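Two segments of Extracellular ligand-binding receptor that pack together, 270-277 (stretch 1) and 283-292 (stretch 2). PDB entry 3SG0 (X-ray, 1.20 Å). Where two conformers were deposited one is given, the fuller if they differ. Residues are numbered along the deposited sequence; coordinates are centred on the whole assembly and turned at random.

Stretch 1, residues 270-277: EAFSGAED
Stretch 2 283-292: PFRKVKARFV

Stretch 2, Pro283 to Val292, is helical throughout, and the helix continues beyond it. Stretch 1 lies against it as a weakly bonded helical turn at about Ala271-Gly274, where Ser273 N and Gly274 N bond back to Glu270 O and Ala271 O (both 2.9 Å), and a 3-10 segment follows at Ala275-Glu276. Stretch 1 crosses the helix so that its later residues meet earlier ones of stretch 2: Phe272 CA is 6.6 Å from Lys288 CA and Ala275 CA 5.6 Å from Arg285 CA; together the stretches bury 474 Å². Glu270 enters extended (phi/psi -96/158) and touches nothing across the interface. Ala271 (-50/-41) points its methyl toward the helix, where CB lies over a face of the Phe284 ring (chi1 m), 3.7 Å from the centroid and 3.5 Å from Phe284 CD1. Phe272 (-48/-43; chi1 t, chi2 103°) leaves sideways, yet its ring reaches the helix. Over one face lies the end of Lys288, all four chi angles t: Lys288 CE is 3.7 Å and Lys288 NZ 3.9 Å from the Phe272 centroid, a CH-pi and a cation-pi contact. At the ring edge, Phe272 CE1 meets Phe291 CD2 (chi1 t) at 3.9 Å. The same ammonium donates to Phe272 O (NZ to O 2.9 Å), so one residue binds Lys288 by both ring and backbone. Ser273 points away, and Gly274 (-104/9) makes no contact. Ala275 (-62/-35) turns toward the helix, its small CB 3.8 Å from Lys288 CD; its carbonyl O sits 3.1 Å from Arg285 CD, over the guanidinium face and without a hydrogen bond to NE. Glu276 (-67/-17; m, p, chi3 54°) starts away but curls back, and its OE2 forms a 2.8 Å salt bridge with Lys288 NZ. A water donates to Glu276 OE2 (2.9 Å) and accepts from Arg285 NE (3.0 Å; chi1-3 m, t, p), bridging the stretches. Asp277 points away.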

# COMPACT_ATOMS: atom_id res chain seq x y z
N GLU A 270 -1.80 -4.35 8.03
CA GLU A 270 -1.55 -3.15 8.82
C GLU A 270 -2.43 -3.05 10.06
O GLU A 270 -3.53 -3.60 10.11
CB GLU A 270 -1.78 -1.90 7.97
CG GLU A 270 -0.73 -1.65 6.90
CD GLU A 270 -0.83 -2.59 5.72
OE1 GLU A 270 -1.90 -2.68 5.08
OE2 GLU A 270 0.21 -3.22 5.42
N ALA A 271 -1.96 -2.26 11.02
CA ALA A 271 -2.71 -2.00 12.25
C ALA A 271 -4.13 -1.58 11.96
O ALA A 271 -5.06 -2.01 12.64
CB ALA A 271 -2.01 -0.94 13.07
N PHE A 272 -4.32 -0.73 10.95
CA PHE A 272 -5.65 -0.25 10.58
C PHE A 272 -6.65 -1.39 10.47
O PHE A 272 -7.80 -1.27 10.91
CB PHE A 272 -5.53 0.50 9.24
CG PHE A 272 -6.83 1.03 8.67
CD1 PHE A 272 -7.15 2.38 8.77
CD2 PHE A 272 -7.70 0.20 7.97
CE1 PHE A 272 -8.31 2.89 8.20
CE2 PHE A 272 -8.86 0.71 7.41
CZ PHE A 272 -9.17 2.05 7.53
N SER A 273 -6.23 -2.50 9.86
CA SER A 273 -7.14 -3.61 9.60
C SER A 273 -7.52 -4.38 10.86
O SER A 273 -8.57 -5.02 10.90
CB SER A 273 -6.52 -4.57 8.60
OG SER A 273 -6.25 -3.92 7.37
N GLY A 274 -6.65 -4.35 11.86
CA GLY A 274 -6.92 -5.04 13.11
C GLY A 274 -7.32 -4.12 14.25
O GLY A 274 -7.43 -4.57 15.39
N ALA A 275 -7.56 -2.85 13.95
CA ALA A 275 -7.69 -1.85 15.00
C ALA A 275 -8.86 -2.11 15.93
O ALA A 275 -8.78 -1.83 17.13
CB ALA A 275 -7.81 -0.46 14.39
N GLU A 276 -9.95 -2.65 15.40
CA GLU A 276 -11.14 -2.88 16.22
C GLU A 276 -10.90 -3.96 17.27
O GLU A 276 -11.67 -4.07 18.23
CB GLU A 276 -12.34 -3.26 15.35
CG GLU A 276 -12.89 -2.11 14.53
CD GLU A 276 -11.95 -1.69 13.40
OE1 GLU A 276 -11.55 -2.56 12.60
OE2 GLU A 276 -11.60 -0.49 13.33
N ASP A 277 -9.85 -4.75 17.10
CA ASP A 277 -9.52 -5.81 18.05
C ASP A 277 -8.35 -5.44 18.96
O ASP A 277 -7.81 -6.30 19.67
CB ASP A 277 -9.25 -7.11 17.31
CG ASP A 277 -10.47 -7.62 16.58
OD1 ASP A 277 -11.55 -7.62 17.21
OD2 ASP A 277 -10.36 -7.98 15.39
N PRO A 283 -2.88 3.73 20.48
CA PRO A 283 -2.60 4.81 19.54
C PRO A 283 -3.11 4.50 18.13
O PRO A 283 -3.48 5.41 17.40
CB PRO A 283 -1.07 4.88 19.54
CG PRO A 283 -0.69 4.44 20.91
CD PRO A 283 -1.68 3.34 21.24
N PHE A 284 -3.15 3.22 17.76
CA PHE A 284 -3.61 2.88 16.41
C PHE A 284 -5.09 3.16 16.24
O PHE A 284 -5.54 3.50 15.15
CB PHE A 284 -3.28 1.43 16.05
CG PHE A 284 -1.80 1.17 15.93
CD1 PHE A 284 -1.03 1.87 15.00
CD2 PHE A 284 -1.18 0.23 16.73
CE1 PHE A 284 0.32 1.64 14.89
CE2 PHE A 284 0.18 -0.00 16.62
CZ PHE A 284 0.93 0.70 15.69
N ARG A 285 -5.87 3.01 17.31
CA ARG A 285 -7.29 3.33 17.20
C ARG A 285 -7.51 4.84 17.12
O ARG A 285 -8.40 5.32 16.42
CB ARG A 285 -8.09 2.67 18.33
CG ARG A 285 -7.95 1.16 18.28
CD ARG A 285 -8.92 0.46 19.17
NE ARG A 285 -10.25 0.46 18.59
CZ ARG A 285 -11.28 -0.20 19.11
NH1 ARG A 285 -11.11 -0.91 20.21
NH2 ARG A 285 -12.47 -0.15 18.53
N LYS A 286 -6.67 5.59 17.82
CA LYS A 286 -6.76 7.05 17.81
C LYS A 286 -6.44 7.62 16.43
O LYS A 286 -7.17 8.47 15.92
CB LYS A 286 -5.81 7.64 18.85
CG LYS A 286 -5.78 9.16 18.88
CD LYS A 286 -4.75 9.67 19.88
CE LYS A 286 -4.45 11.15 19.68
NZ LYS A 286 -5.15 12.02 20.66
N VAL A 287 -5.36 7.15 15.82
CA VAL A 287 -4.98 7.68 14.52
C VAL A 287 -5.96 7.24 13.44
O VAL A 287 -6.13 7.93 12.43
CB VAL A 287 -3.51 7.37 14.15
CG1 VAL A 287 -2.58 7.92 15.21
CG2 VAL A 287 -3.29 5.87 13.94
N LYS A 288 -6.61 6.10 13.64
CA LYS A 288 -7.65 5.66 12.72
C LYS A 288 -8.88 6.55 12.83
O LYS A 288 -9.47 6.93 11.81
CB LYS A 288 -8.00 4.19 12.94
CG LYS A 288 -9.07 3.67 11.98
CD LYS A 288 -9.22 2.15 12.05
CE LYS A 288 -10.22 1.66 11.02
NZ LYS A 288 -10.28 0.17 10.99
N ALA A 289 -9.27 6.88 14.05
CA ALA A 289 -10.45 7.71 14.26
C ALA A 289 -10.27 9.09 13.62
O ALA A 289 -11.22 9.63 13.06
CB ALA A 289 -10.77 7.84 15.74
N ARG A 290 -9.08 9.65 13.70
CA ARG A 290 -8.82 10.96 13.09
C ARG A 290 -9.10 10.91 11.59
O ARG A 290 -9.73 11.81 11.02
CB ARG A 290 -7.37 11.40 13.33
CG ARG A 290 -7.07 11.83 14.75
CD ARG A 290 -5.70 12.49 14.83
NE ARG A 290 -5.60 13.65 13.95
CZ ARG A 290 -4.87 13.68 12.83
NH1 ARG A 290 -4.18 12.62 12.46
NH2 ARG A 290 -4.84 14.79 12.09
N PHE A 291 -8.61 9.86 10.93
CA PHE A 291 -8.83 9.68 9.50
C PHE A 291 -10.30 9.42 9.19
O PHE A 291 -10.88 10.08 8.33
CB PHE A 291 -7.98 8.52 9.00
CG PHE A 291 -8.39 8.00 7.64
CD1 PHE A 291 -8.32 8.81 6.52
CD2 PHE A 291 -8.80 6.68 7.49
CE1 PHE A 291 -8.67 8.31 5.27
CE2 PHE A 291 -9.14 6.18 6.26
CZ PHE A 291 -9.08 7.00 5.14
N VAL A 292 -10.90 8.47 9.90
CA VAL A 292 -12.28 8.10 9.62
C VAL A 292 -13.22 9.28 9.82
O VAL A 292 -14.11 9.53 9.00
CB VAL A 292 -12.72 6.89 10.49
CG1 VAL A 292 -14.24 6.69 10.42
CG2 VAL A 292 -11.98 5.62 10.05
O HOH W 1 -10.81 1.08 15.68